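Local atomic coordinates of amine Dehydrogenase (Pseudomonas putida, PDB entry 1JMX), a protein that probably carries electrons through two covalently bound c-type hemes, as the heme-bearing alpha subunit of a quinohemoprotein amine dehydrogenase. Residues 24-29 with 116-121; 41-46 with 123-128; 30-33 with 39-42. All coordinates share one frame; numbering follows the deposited sequence.

Contact 1: residues 24-29 with 116-121. With HEC (heme c), chain F.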
loop_
_atom_site.group_PDB
_atom_site.type_symbol
_atom_site.label_atom_id
_atom_site.label_comp_id
_atom_site.label_asym_id
_atom_site.label_seq_id
_atom_site.Cartn_x
_atom_site.Cartn_y
_atom_site.Cartn_z
ATOM N N TYR A 24 -21.283 13.946 -20.481
ATOM C CA TYR A 24 -20.684 12.778 -21.111
ATOM C C TYR A 24 -20.864 11.553 -20.245
ATOM O O TYR A 24 -21.135 11.659 -19.055
ATOM C CB TYR A 24 -19.198 13.036 -21.374
ATOM C CG TYR A 24 -18.983 14.203 -22.303
ATOM C CD1 TYR A 24 -18.997 14.026 -23.683
ATOM C CD2 TYR A 24 -18.879 15.505 -21.807
ATOM C CE1 TYR A 24 -18.930 15.111 -24.547
ATOM C CE2 TYR A 24 -18.810 16.592 -22.660
ATOM C CZ TYR A 24 -18.841 16.389 -24.030
ATOM O OH TYR A 24 -18.807 17.460 -24.889
ATOM N N SER A 25 -20.737 10.382 -20.846
ATOM C CA SER A 25 -20.896 9.154 -20.096
ATOM C C SER A 25 -19.809 9.064 -19.024
ATOM O O SER A 25 -18.679 9.509 -19.240
ATOM C CB SER A 25 -20.837 7.943 -21.028
ATOM O OG SER A 25 -19.572 7.847 -21.649
ATOM N N ARG A 26 -20.184 8.522 -17.867
ATOM C CA ARG A 26 -19.286 8.348 -16.726
ATOM C C ARG A 26 -18.984 9.666 -16.024
ATOM O O ARG A 26 -19.386 9.867 -14.883
ATOM C CB ARG A 26 -17.994 7.641 -17.165
ATOM C CG ARG A 26 -18.264 6.344 -17.927
ATOM C CD ARG A 26 -18.781 5.252 -17.008
ATOM N NE ARG A 26 -17.630 4.552 -16.458
ATOM C CZ ARG A 26 -17.371 4.396 -15.171
ATOM N NH1 ARG A 26 -18.185 4.858 -14.243
ATOM N NH2 ARG A 26 -16.216 3.877 -14.818
ATOM N N ILE A 27 -18.348 10.582 -16.751
ATOM C CA ILE A 27 -17.953 11.900 -16.250
ATOM C C ILE A 27 -19.031 12.696 -15.527
ATOM O O ILE A 27 -18.790 13.221 -14.441
ATOM C CB ILE A 27 -17.376 12.759 -17.395
ATOM C CG1 ILE A 27 -16.186 12.029 -18.021
ATOM C CG2 ILE A 27 -16.953 14.137 -16.881
ATOM C CD1 ILE A 27 -15.633 12.698 -19.249
ATOM N N SER A 28 -20.223 12.755 -16.106
ATOM C CA SER A 28 -21.319 13.517 -15.520
ATOM C C SER A 28 -22.207 12.747 -14.550
ATOM O O SER A 28 -23.309 13.191 -14.238
ATOM C CB SER A 28 -22.188 14.099 -16.636
ATOM O OG SER A 28 -21.387 14.764 -17.592
ATOM N N HIS A 29 -21.718 11.626 -14.035
ATOM C CA HIS A 29 -22.518 10.802 -13.135
ATOM C C HIS A 29 -21.757 10.454 -11.861
ATOM O O HIS A 29 -22.051 9.462 -11.188
ATOM C CB HIS A 29 -22.929 9.530 -13.872
ATOM C CG HIS A 29 -23.373 9.778 -15.277
ATOM N ND1 HIS A 29 -24.677 10.071 -15.603
ATOM C CD2 HIS A 29 -22.671 9.852 -16.431
ATOM C CE1 HIS A 29 -24.761 10.320 -16.898
ATOM N NE2 HIS A 29 -23.557 10.194 -17.423
ATOM N N ALA A 116 -25.673 3.749 -8.083
ATOM C CA ALA A 116 -25.297 2.335 -8.079
ATOM C C ALA A 116 -24.562 1.818 -9.317
ATOM O O ALA A 116 -23.624 1.036 -9.182
ATOM C CB ALA A 116 -26.508 1.464 -7.783
ATOM N N LYS A 117 -24.969 2.250 -10.511
ATOM C CA LYS A 117 -24.324 1.786 -11.745
ATOM C C LYS A 117 -22.878 2.245 -11.869
ATOM O O LYS A 117 -22.046 1.537 -12.444
ATOM C CB LYS A 117 -25.132 2.210 -12.976
ATOM C CG LYS A 117 -24.481 1.882 -14.336
ATOM C CD LYS A 117 -24.166 0.384 -14.521
ATOM C CE LYS A 117 -25.419 -0.492 -14.469
ATOM N NZ LYS A 117 -25.144 -1.948 -14.758
ATOM N N GLU A 118 -22.585 3.432 -11.346
ATOM C CA GLU A 118 -21.230 3.968 -11.387
ATOM C C GLU A 118 -20.351 3.254 -10.358
ATOM O O GLU A 118 -19.136 3.173 -10.531
ATOM C CB GLU A 118 -21.237 5.479 -11.162
ATOM C CG GLU A 118 -22.011 6.251 -12.227
ATOM C CD GLU A 118 -21.406 6.107 -13.609
ATOM O OE1 GLU A 118 -20.198 6.334 -13.739
ATOM O OE2 GLU A 118 -22.130 5.775 -14.569
ATOM N N TRP A 119 -20.971 2.737 -9.296
ATOM C CA TRP A 119 -20.254 1.984 -8.270
ATOM C C TRP A 119 -20.007 0.586 -8.835
ATOM O O TRP A 119 -18.989 -0.037 -8.535
ATOM C CB TRP A 119 -21.059 1.876 -6.959
ATOM C CG TRP A 119 -20.995 3.085 -6.051
ATOM C CD1 TRP A 119 -22.054 3.810 -5.586
ATOM C CD2 TRP A 119 -19.817 3.689 -5.484
ATOM N NE1 TRP A 119 -21.615 4.825 -4.765
ATOM C CE2 TRP A 119 -20.248 4.778 -4.686
ATOM C CE3 TRP A 119 -18.443 3.420 -5.571
ATOM C CZ2 TRP A 119 -19.355 5.597 -3.983
ATOM C CZ3 TRP A 119 -17.551 4.240 -4.867
ATOM C CH2 TRP A 119 -18.017 5.315 -4.086
ATOM N N GLU A 120 -20.946 0.103 -9.654
ATOM C CA GLU A 120 -20.824 -1.210 -10.288
ATOM C C GLU A 120 -19.712 -1.183 -11.351
ATOM O O GLU A 120 -18.940 -2.136 -11.471
ATOM C CB GLU A 120 -22.141 -1.632 -10.933
ATOM C CG GLU A 120 -22.093 -3.041 -11.493
ATOM C CD GLU A 120 -23.210 -3.334 -12.482
ATOM O OE1 GLU A 120 -22.908 -3.718 -13.635
ATOM O OE2 GLU A 120 -24.388 -3.185 -12.113
ATOM N N HIS A 121 -19.636 -0.090 -12.113
ATOM C CA HIS A 121 -18.601 0.070 -13.136
ATOM C C HIS A 121 -17.244 0.121 -12.448
ATOM O O HIS A 121 -16.256 -0.391 -12.974
ATOM C CB HIS A 121 -18.781 1.371 -13.920
ATOM C CG HIS A 121 -19.829 1.309 -14.983
ATOM N ND1 HIS A 121 -20.074 0.175 -15.727
ATOM C CD2 HIS A 121 -20.676 2.256 -15.452
ATOM C CE1 HIS A 121 -21.027 0.422 -16.606
ATOM N NE2 HIS A 121 -21.409 1.680 -16.461
HETATM FE FE HEC F . -12.097 8.463 -19.164
HETATM C CHA HEC F . -13.372 6.073 -17.158
HETATM C CHB HEC F . -13.047 10.840 -16.954
HETATM C CHC HEC F . -10.823 10.880 -21.212
HETATM C CHD HEC F . -11.140 6.059 -21.418
HETATM N NA HEC F . -13.012 8.456 -17.432
HETATM C C1A HEC F . -13.481 7.379 -16.728
HETATM C C2A HEC F . -14.107 7.795 -15.479
HETATM C C3A HEC F . -14.009 9.132 -15.431
HETATM C C4A HEC F . -13.330 9.544 -16.640
HETATM C CMA HEC F . -14.519 10.029 -14.321
HETATM C CAA HEC F . -14.734 6.879 -14.453
HETATM C CBA HEC F . -13.728 6.597 -13.359
HETATM C CGA HEC F . -14.263 5.678 -12.278
HETATM O O1A HEC F . -15.423 5.240 -12.358
HETATM O O2A HEC F . -13.505 5.390 -11.332
HETATM N NB HEC F . -11.957 10.420 -19.100
HETATM C C1B HEC F . -12.409 11.275 -18.092
HETATM C C2B HEC F . -12.163 12.652 -18.362
HETATM C C3B HEC F . -11.542 12.668 -19.580
HETATM C C4B HEC F . -11.406 11.289 -20.027
HETATM C CMB HEC F . -12.543 13.846 -17.460
HETATM C CAB HEC F . -11.116 13.944 -20.276
HETATM C CBB HEC F . -9.764 14.570 -19.918
HETATM N NC HEC F . -11.177 8.464 -20.930
HETATM C C1C HEC F . -10.713 9.566 -21.637
HETATM C C2C HEC F . -10.098 9.181 -22.884
HETATM C C3C HEC F . -10.193 7.850 -22.958
HETATM C C4C HEC F . -10.857 7.392 -21.733
HETATM C CMC HEC F . -9.484 10.137 -23.907
HETATM C CAC HEC F . -9.900 7.049 -24.217
HETATM C CBC HEC F . -8.503 6.572 -24.559
HETATM N ND HEC F . -12.222 6.479 -19.272
HETATM C C1D HEC F . -11.780 5.628 -20.261
HETATM C C2D HEC F . -12.072 4.224 -19.944
HETATM C C3D HEC F . -12.701 4.266 -18.734
HETATM C C4D HEC F . -12.783 5.643 -18.346
HETATM C CMD HEC F . -11.737 2.994 -20.796
HETATM C CAD HEC F . -13.238 3.105 -17.898
HETATM C CBD HEC F . -12.229 2.411 -16.997
HETATM C CGD HEC F . -11.574 3.343 -16.006
HETATM O O1D HEC F . -10.397 3.669 -16.177
HETATM O O2D HEC F . -12.230 3.760 -15.040
HETATM O O HOH W 1 -22.445 6.795 -17.222
#

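Contact 2: residues 41-46 with 123-128. With HEC (heme c), chain F.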
loop_
_atom_site.group_PDB
_atom_site.type_symbol
_atom_site.label_atom_id
_atom_site.label_comp_id
_atom_site.label_asym_id
_atom_site.label_seq_id
_atom_site.Cartn_x
_atom_site.Cartn_y
_atom_site.Cartn_z
ATOM N N ILE A 41 -8.422 11.997 -14.005
ATOM C CA ILE A 41 -7.810 12.465 -15.239
ATOM C C ILE A 41 -6.395 11.906 -15.389
ATOM O O ILE A 41 -5.983 11.524 -16.485
ATOM C CB ILE A 41 -7.806 13.998 -15.313
ATOM C CG1 ILE A 41 -9.252 14.509 -15.315
ATOM C CG2 ILE A 41 -7.059 14.460 -16.556
ATOM C CD1 ILE A 41 -9.402 16.008 -15.125
ATOM N N ALA A 42 -5.669 11.835 -14.277
ATOM C CA ALA A 42 -4.322 11.285 -14.274
ATOM C C ALA A 42 -4.379 9.804 -14.656
ATOM O O ALA A 42 -3.462 9.295 -15.291
ATOM C CB ALA A 42 -3.687 11.450 -12.916
ATOM N N ARG A 43 -5.447 9.114 -14.259
ATOM C CA ARG A 43 -5.600 7.701 -14.603
ATOM C C ARG A 43 -5.816 7.578 -16.100
ATOM O O ARG A 43 -5.361 6.628 -16.715
ATOM C CB ARG A 43 -6.777 7.053 -13.865
ATOM C CG ARG A 43 -6.546 6.843 -12.377
ATOM C CD ARG A 43 -7.370 5.696 -11.803
ATOM N NE ARG A 43 -8.813 5.874 -11.946
ATOM C CZ ARG A 43 -9.527 5.378 -12.950
ATOM N NH1 ARG A 43 -8.932 4.683 -13.908
ATOM N NH2 ARG A 43 -10.839 5.526 -12.967
ATOM N N MET A 44 -6.514 8.550 -16.676
ATOM C CA MET A 44 -6.779 8.553 -18.103
ATOM C C MET A 44 -5.478 8.643 -18.893
ATOM O O MET A 44 -5.343 8.024 -19.950
ATOM C CB MET A 44 -7.696 9.714 -18.478
ATOM C CG MET A 44 -9.046 9.667 -17.827
ATOM S SD MET A 44 -9.898 8.118 -18.129
ATOM C CE MET A 44 -10.034 7.427 -16.417
ATOM N N GLN A 45 -4.513 9.390 -18.358
ATOM C CA GLN A 45 -3.219 9.572 -19.008
ATOM C C GLN A 45 -2.326 8.357 -18.879
ATOM O O GLN A 45 -1.744 7.897 -19.850
ATOM C CB GLN A 45 -2.490 10.760 -18.407
ATOM C CG GLN A 45 -3.205 12.075 -18.536
ATOM C CD GLN A 45 -2.608 13.095 -17.619
ATOM O OE1 GLN A 45 -3.124 13.338 -16.534
ATOM N NE2 GLN A 45 -1.477 13.657 -18.018
ATOM N N VAL A 46 -2.218 7.854 -17.661
ATOM C CA VAL A 46 -1.381 6.704 -17.352
ATOM C C VAL A 46 -1.912 5.381 -17.916
ATOM O O VAL A 46 -1.170 4.621 -18.534
ATOM C CB VAL A 46 -1.167 6.615 -15.803
ATOM C CG1 VAL A 46 -0.707 5.243 -15.382
ATOM C CG2 VAL A 46 -0.162 7.663 -15.362
ATOM N N VAL A 123 -16.341 -1.361 -9.604
ATOM C CA VAL A 123 -15.937 -2.708 -9.194
ATOM C C VAL A 123 -15.347 -3.503 -10.370
ATOM O O VAL A 123 -14.314 -4.157 -10.224
ATOM C CB VAL A 123 -17.109 -3.495 -8.576
ATOM C CG1 VAL A 123 -16.685 -4.922 -8.279
ATOM C CG2 VAL A 123 -17.564 -2.826 -7.298
ATOM N N ASN A 124 -15.990 -3.425 -11.535
ATOM C CA ASN A 124 -15.516 -4.121 -12.731
ATOM C C ASN A 124 -14.152 -3.612 -13.166
ATOM O O ASN A 124 -13.318 -4.389 -13.614
ATOM C CB ASN A 124 -16.523 -3.986 -13.879
ATOM C CG ASN A 124 -17.690 -4.933 -13.738
ATOM O OD1 ASN A 124 -17.581 -6.112 -14.051
ATOM N ND2 ASN A 124 -18.806 -4.427 -13.248
ATOM N N PHE A 125 -13.931 -2.306 -13.037
ATOM C CA PHE A 125 -12.648 -1.712 -13.393
ATOM C C PHE A 125 -11.525 -2.250 -12.511
ATOM O O PHE A 125 -10.431 -2.497 -12.991
ATOM C CB PHE A 125 -12.684 -0.184 -13.281
ATOM C CG PHE A 125 -11.313 0.448 -13.165
ATOM C CD1 PHE A 125 -10.849 0.918 -11.936
ATOM C CD2 PHE A 125 -10.465 0.518 -14.268
ATOM C CE1 PHE A 125 -9.572 1.436 -11.812
ATOM C CE2 PHE A 125 -9.180 1.037 -14.149
ATOM C CZ PHE A 125 -8.735 1.495 -12.919
ATOM N N HIS A 126 -11.787 -2.387 -11.216
ATOM C CA HIS A 126 -10.782 -2.887 -10.287
ATOM C C HIS A 126 -10.319 -4.290 -10.632
ATOM O O HIS A 126 -9.129 -4.516 -10.843
ATOM C CB HIS A 126 -11.304 -2.843 -8.851
ATOM C CG HIS A 126 -11.224 -1.488 -8.231
ATOM N ND1 HIS A 126 -12.132 -0.477 -8.455
ATOM C CD2 HIS A 126 -10.281 -0.959 -7.418
ATOM C CE1 HIS A 126 -11.720 0.597 -7.801
ATOM N NE2 HIS A 126 -10.603 0.349 -7.158
ATOM N N LEU A 127 -11.263 -5.226 -10.694
ATOM C CA LEU A 127 -10.944 -6.613 -11.016
ATOM C C LEU A 127 -10.417 -6.733 -12.451
ATOM O O LEU A 127 -9.656 -7.640 -12.756
ATOM C CB LEU A 127 -12.176 -7.509 -10.832
ATOM C CG LEU A 127 -11.994 -8.902 -10.217
ATOM C CD1 LEU A 127 -13.204 -9.736 -10.548
ATOM C CD2 LEU A 127 -10.740 -9.596 -10.707
ATOM N N GLY A 128 -10.814 -5.801 -13.317
ATOM C CA GLY A 128 -10.361 -5.826 -14.697
ATOM C C GLY A 128 -8.945 -5.319 -14.876
ATOM O O GLY A 128 -8.159 -5.915 -15.606
HETATM FE FE HEC F . -12.097 8.463 -19.164
HETATM C CHA HEC F . -13.372 6.073 -17.158
HETATM C CHB HEC F . -13.047 10.840 -16.954
HETATM C CHC HEC F . -10.823 10.880 -21.212
HETATM C CHD HEC F . -11.140 6.059 -21.418
HETATM N NA HEC F . -13.012 8.456 -17.432
HETATM C C1A HEC F . -13.481 7.379 -16.728
HETATM C C2A HEC F . -14.107 7.795 -15.479
HETATM C C3A HEC F . -14.009 9.132 -15.431
HETATM C C4A HEC F . -13.330 9.544 -16.640
HETATM C CMA HEC F . -14.519 10.029 -14.321
HETATM C CAA HEC F . -14.734 6.879 -14.453
HETATM C CBA HEC F . -13.728 6.597 -13.359
HETATM C CGA HEC F . -14.263 5.678 -12.278
HETATM O O1A HEC F . -15.423 5.240 -12.358
HETATM O O2A HEC F . -13.505 5.390 -11.332
HETATM N NB HEC F . -11.957 10.420 -19.100
HETATM C C1B HEC F . -12.409 11.275 -18.092
HETATM C C2B HEC F . -12.163 12.652 -18.362
HETATM C C3B HEC F . -11.542 12.668 -19.580
HETATM C C4B HEC F . -11.406 11.289 -20.027
HETATM C CMB HEC F . -12.543 13.846 -17.460
HETATM C CAB HEC F . -11.116 13.944 -20.276
HETATM C CBB HEC F . -9.764 14.570 -19.918
HETATM N NC HEC F . -11.177 8.464 -20.930
HETATM C C1C HEC F . -10.713 9.566 -21.637
HETATM C C2C HEC F . -10.098 9.181 -22.884
HETATM C C3C HEC F . -10.193 7.850 -22.958
HETATM C C4C HEC F . -10.857 7.392 -21.733
HETATM C CMC HEC F . -9.484 10.137 -23.907
HETATM C CAC HEC F . -9.900 7.049 -24.217
HETATM C CBC HEC F . -8.503 6.572 -24.559
HETATM N ND HEC F . -12.222 6.479 -19.272
HETATM C C1D HEC F . -11.780 5.628 -20.261
HETATM C C2D HEC F . -12.072 4.224 -19.944
HETATM C C3D HEC F . -12.701 4.266 -18.734
HETATM C C4D HEC F . -12.783 5.643 -18.346
HETATM C CMD HEC F . -11.737 2.994 -20.796
HETATM C CAD HEC F . -13.238 3.105 -17.898
HETATM C CBD HEC F . -12.229 2.411 -16.997
HETATM C CGD HEC F . -11.574 3.343 -16.006
HETATM O O1D HEC F . -10.397 3.669 -16.177
HETATM O O2D HEC F . -12.230 3.760 -15.040
#

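Contact 3: residues 30-33 with 39-42. With HEC (heme c), chain F.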
loop_
_atom_site.group_PDB
_atom_site.type_symbol
_atom_site.label_atom_id
_atom_site.label_comp_id
_atom_site.label_asym_id
_atom_site.label_seq_id
_atom_site.Cartn_x
_atom_site.Cartn_y
_atom_site.Cartn_z
ATOM N N GLN A 30 -20.774 11.292 -11.548
ATOM C CA GLN A 30 -19.939 11.117 -10.376
ATOM C C GLN A 30 -19.581 12.488 -9.800
ATOM O O GLN A 30 -19.467 13.467 -10.539
ATOM C CB GLN A 30 -18.653 10.384 -10.772
ATOM C CG GLN A 30 -18.857 9.010 -11.394
ATOM C CD GLN A 30 -17.569 8.409 -11.917
ATOM O OE1 GLN A 30 -16.484 8.949 -11.698
ATOM N NE2 GLN A 30 -17.681 7.300 -12.626
ATOM N N ARG A 31 -19.447 12.560 -8.477
ATOM C CA ARG A 31 -19.057 13.803 -7.789
ATOM C C ARG A 31 -17.862 13.468 -6.915
ATOM O O ARG A 31 -17.877 12.466 -6.205
ATOM C CB ARG A 31 -20.198 14.364 -6.935
ATOM C CG ARG A 31 -21.365 14.874 -7.754
ATOM C CD ARG A 31 -22.340 15.691 -6.943
ATOM N NE ARG A 31 -23.138 14.895 -6.020
ATOM C CZ ARG A 31 -22.993 14.928 -4.701
ATOM N NH1 ARG A 31 -22.070 15.710 -4.160
ATOM N NH2 ARG A 31 -23.807 14.232 -3.918
ATOM N N LYS A 32 -16.810 14.271 -7.009
ATOM C CA LYS A 32 -15.594 14.027 -6.233
ATOM C C LYS A 32 -14.966 15.338 -5.753
ATOM O O LYS A 32 -15.396 16.435 -6.131
ATOM C CB LYS A 32 -14.544 13.301 -7.091
ATOM C CG LYS A 32 -15.064 12.278 -8.093
ATOM C CD LYS A 32 -13.951 11.893 -9.061
ATOM C CE LYS A 32 -14.464 11.089 -10.247
ATOM N NZ LYS A 32 -14.530 9.650 -9.979
ATOM N N THR A 33 -13.920 15.203 -4.946
ATOM C CA THR A 33 -13.178 16.349 -4.430
ATOM C C THR A 33 -12.239 16.802 -5.553
ATOM O O THR A 33 -12.118 16.118 -6.571
ATOM C CB THR A 33 -12.316 15.953 -3.192
ATOM O OG1 THR A 33 -11.336 14.979 -3.572
ATOM C CG2 THR A 33 -13.187 15.395 -2.076
ATOM N N MET A 39 -7.134 12.922 -9.904
ATOM C CA MET A 39 -6.764 11.508 -9.910
ATOM C C MET A 39 -7.411 10.721 -11.040
ATOM O O MET A 39 -6.792 9.826 -11.596
ATOM C CB MET A 39 -7.082 10.860 -8.567
ATOM C CG MET A 39 -5.983 11.039 -7.528
ATOM S SD MET A 39 -6.316 10.162 -5.988
ATOM C CE MET A 39 -6.135 8.445 -6.528
ATOM N N SER A 40 -8.655 11.052 -11.378
ATOM C CA SER A 40 -9.357 10.373 -12.468
ATOM C C SER A 40 -8.723 10.714 -13.808
ATOM O O SER A 40 -8.509 9.834 -14.638
ATOM C CB SER A 40 -10.827 10.768 -12.491
ATOM O OG SER A 40 -11.488 10.222 -11.385
ATOM N N ILE A 41 -8.422 11.997 -14.005
ATOM C CA ILE A 41 -7.810 12.465 -15.239
ATOM C C ILE A 41 -6.395 11.906 -15.389
ATOM O O ILE A 41 -5.983 11.524 -16.485
ATOM C CB ILE A 41 -7.806 13.998 -15.313
ATOM C CG1 ILE A 41 -9.252 14.509 -15.315
ATOM C CG2 ILE A 41 -7.059 14.460 -16.556
ATOM C CD1 ILE A 41 -9.402 16.008 -15.125
ATOM N N ALA A 42 -5.669 11.835 -14.277
ATOM C CA ALA A 42 -4.322 11.285 -14.274
ATOM C C ALA A 42 -4.379 9.804 -14.656
ATOM O O ALA A 42 -3.462 9.295 -15.291
ATOM C CB ALA A 42 -3.687 11.450 -12.916
HETATM FE FE HEC F . -12.097 8.463 -19.164
HETATM C CHA HEC F . -13.372 6.073 -17.158
HETATM C CHB HEC F . -13.047 10.840 -16.954
HETATM C CHC HEC F . -10.823 10.880 -21.212
HETATM C CHD HEC F . -11.140 6.059 -21.418
HETATM N NA HEC F . -13.012 8.456 -17.432
HETATM C C1A HEC F . -13.481 7.379 -16.728
HETATM C C2A HEC F . -14.107 7.795 -15.479
HETATM C C3A HEC F . -14.009 9.132 -15.431
HETATM C C4A HEC F . -13.330 9.544 -16.640
HETATM C CMA HEC F . -14.519 10.029 -14.321
HETATM C CAA HEC F . -14.734 6.879 -14.453
HETATM C CBA HEC F . -13.728 6.597 -13.359
HETATM C CGA HEC F . -14.263 5.678 -12.278
HETATM O O1A HEC F . -15.423 5.240 -12.358
HETATM O O2A HEC F . -13.505 5.390 -11.332
HETATM N NB HEC F . -11.957 10.420 -19.100
HETATM C C1B HEC F . -12.409 11.275 -18.092
HETATM C C2B HEC F . -12.163 12.652 -18.362
HETATM C C3B HEC F . -11.542 12.668 -19.580
HETATM C C4B HEC F . -11.406 11.289 -20.027
HETATM C CMB HEC F . -12.543 13.846 -17.460
HETATM C CAB HEC F . -11.116 13.944 -20.276
HETATM C CBB HEC F . -9.764 14.570 -19.918
HETATM N NC HEC F . -11.177 8.464 -20.930
HETATM C C1C HEC F . -10.713 9.566 -21.637
HETATM C C2C HEC F . -10.098 9.181 -22.884
HETATM C C3C HEC F . -10.193 7.850 -22.958
HETATM C C4C HEC F . -10.857 7.392 -21.733
HETATM C CMC HEC F . -9.484 10.137 -23.907
HETATM C CAC HEC F . -9.900 7.049 -24.217
HETATM C CBC HEC F . -8.503 6.572 -24.559
HETATM N ND HEC F . -12.222 6.479 -19.272
HETATM C C1D HEC F . -11.780 5.628 -20.261
HETATM C C2D HEC F . -12.072 4.224 -19.944
HETATM C C3D HEC F . -12.701 4.266 -18.734
HETATM C C4D HEC F . -12.783 5.643 -18.346
HETATM C CMD HEC F . -11.737 2.994 -20.796
HETATM C CAD HEC F . -13.238 3.105 -17.898
HETATM C CBD HEC F . -12.229 2.411 -16.997
HETATM C CGD HEC F . -11.574 3.343 -16.006
HETATM O O1D HEC F . -10.397 3.669 -16.177
HETATM O O2D HEC F . -12.230 3.760 -15.040
#

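Contact 1: residues 24-29 with 116-121
Arg26 meets Glu118 and His121 of helix 116-129 beside a propionate of the heme whose iron is bound by His16 and Met44. Arg26 is the middle residue of a classic gamma turn (phi 74°, psi -63°), closed by Ile27 N bonding to Ser25 O. Ser25 O also accepts ND1 of His16, which steadies that axial ligand, much as a backbone carbonyl does in cytochromes c.

From CB the arginine chain bends at chi2 and again at chi3, and this folds its end back between the heme propionate and Glu118 and His121. Arg26 CD lies 3.7 Å from Glu118 OE1 and nearly as close to His121 CD2. NE bonds to the backbone O of Asp118 of a neighbouring subunit. The guanidinium round CZ is sandwiched. Heme CAA lies over one face and His121 CB over the other, both offset toward the rim. Arg26 NH1 forms a salt bridge to Glu118 OE1; the modelled 2.5 Å is unusually short and the bond is bent. The carboxylate lies at the guanidinium edge, but its own plane is not shared, as NH1 sits 43° out of it. Arg26 NH2 completes the chain with a weak hydrogen bond of 2.9 Å to heme O1A. The positive charge is thus shared between Glu118 and the propionate and would probably offset their negative charges.

His29 packs against the same glutamate. His29 CB lies 3.8 Å from Glu118 CD, while the ring bonds through NE2 to Glu19. His29 O, 3.4 Å from Glu118 CG, is buried here and has no hydrogen-bond partner in the model. Glu118 OE2 takes a different route back to the gamma turn: a water lies 2.9 Å from OE2, donates to it, and accepts from Arg26 N.

Contact 2: residues 41-46 with 123-128
The propionate corner of the Met44-ligated heme is where Arg43 and Phe125 meet. Arg43 grips one propionate with both terminal nitrogens. Arg43 NH1 reaches heme O1D at 2.9 Å in a nearly straight bond (176°), and Arg43 NH2 reaches O2D at 3.1 Å. NH2 also makes a weak bond to O2A of the other propionate. The bend at chi3 turns the guanidinium onto these groups.

Phe125 lies over one face of that guanidinium. CZ of Arg43 is 4.4 Å from the ring centroid, an off-centre cation-pi contact with the planes 33° apart. The nearest atoms are Arg43 NH1 and Phe125 CZ, at 3.3 Å. Heme O2D sits over the same ring face as the arginine. Helices 34-48 and 116-129 are thus joined through the edge of a c-type heme with methionine-histidine ligation: Met44 SD binds the iron at 2.5 Å, opposite His16. The ring of Phe125 is swung there with CG anti to its own backbone N (chi1 160°). It also meets the rings of Trp130 in its own chain and Tyr120 of a neighbouring subunit. The next residue, His126, binds the iron of the second heme, and Arg43 NH2 also bonds to O2A of that heme.

Contact 3: residues 30-33 with 39-42
Lys32 and Ser40 touch at the end of the lysine chain, where Lys32 CE lies 3.3 Å from Ser40 OG. The lysine runs extended to CE, then turns at chi4 (-87°), which brings Lys32 NZ to Gln30 while it stays 3.4 Å from Ser40 OG. Lys32 NZ donates to Gln30 OE1 at 2.7 Å, tilted 28° from the carbonyl plane, and bonds to Gln112 OE1 as well. Trp37 adds a cation-pi contact to the same side chain.

The serine has its main partner in the second heme, where OG bonds to propionate O1A. A weak bond to Gly36 O holds it to its own helix. Lys32 and Ser40 both belong to that heme's binding site.

Gln30 faces the first heme instead. Gln30 NE2 donates to O1A of that heme at 3.1 Å and also bonds to Glu118 OE1. A leucine here would probably cost the propionate, the lysine ammonium and Glu118 one partner each, leaving O1A to Arg26 and NZ to Gln112.

Farther out, Arg31 pairs by backbone bonds with Arg113 in the small, weakly bonded antiparallel sheet of strands 31-32 and 112-113. Thr33 is the N-cap of helix 34-48, which carries Ser40.

The two ends of the Gln30 amide have distinct jobs, so its rotation is fixed. The ammonium at OE1 would probably polarise the amide and make NE2 a better donor to the carboxylates.

Overall arrangement
All three contacts lie in the heme-binding part of the chain and touch one heme. Their centres are 13 Å apart for contacts 1 and 2, 12 Å for contacts 1 and 3, and 11 Å for contacts 2 and 3. Contact 3 is nested inside the loop that contact 1 closes, and the two meet: Glu118 OE1 is 2.9 Å from Gln30 NE2. O1A of the His16- and Met44-ligated heme is shared by contacts 1 and 3. Contact 2 clasps mainly the other propionate. Helix 116-129 serves contacts 1 and 2, and helix 34-48 contacts 2 and 3. All three reach the second heme: contact 1 through Trp119, contact 2 through Arg43 and His126, contact 3 through Lys32 and Ser40.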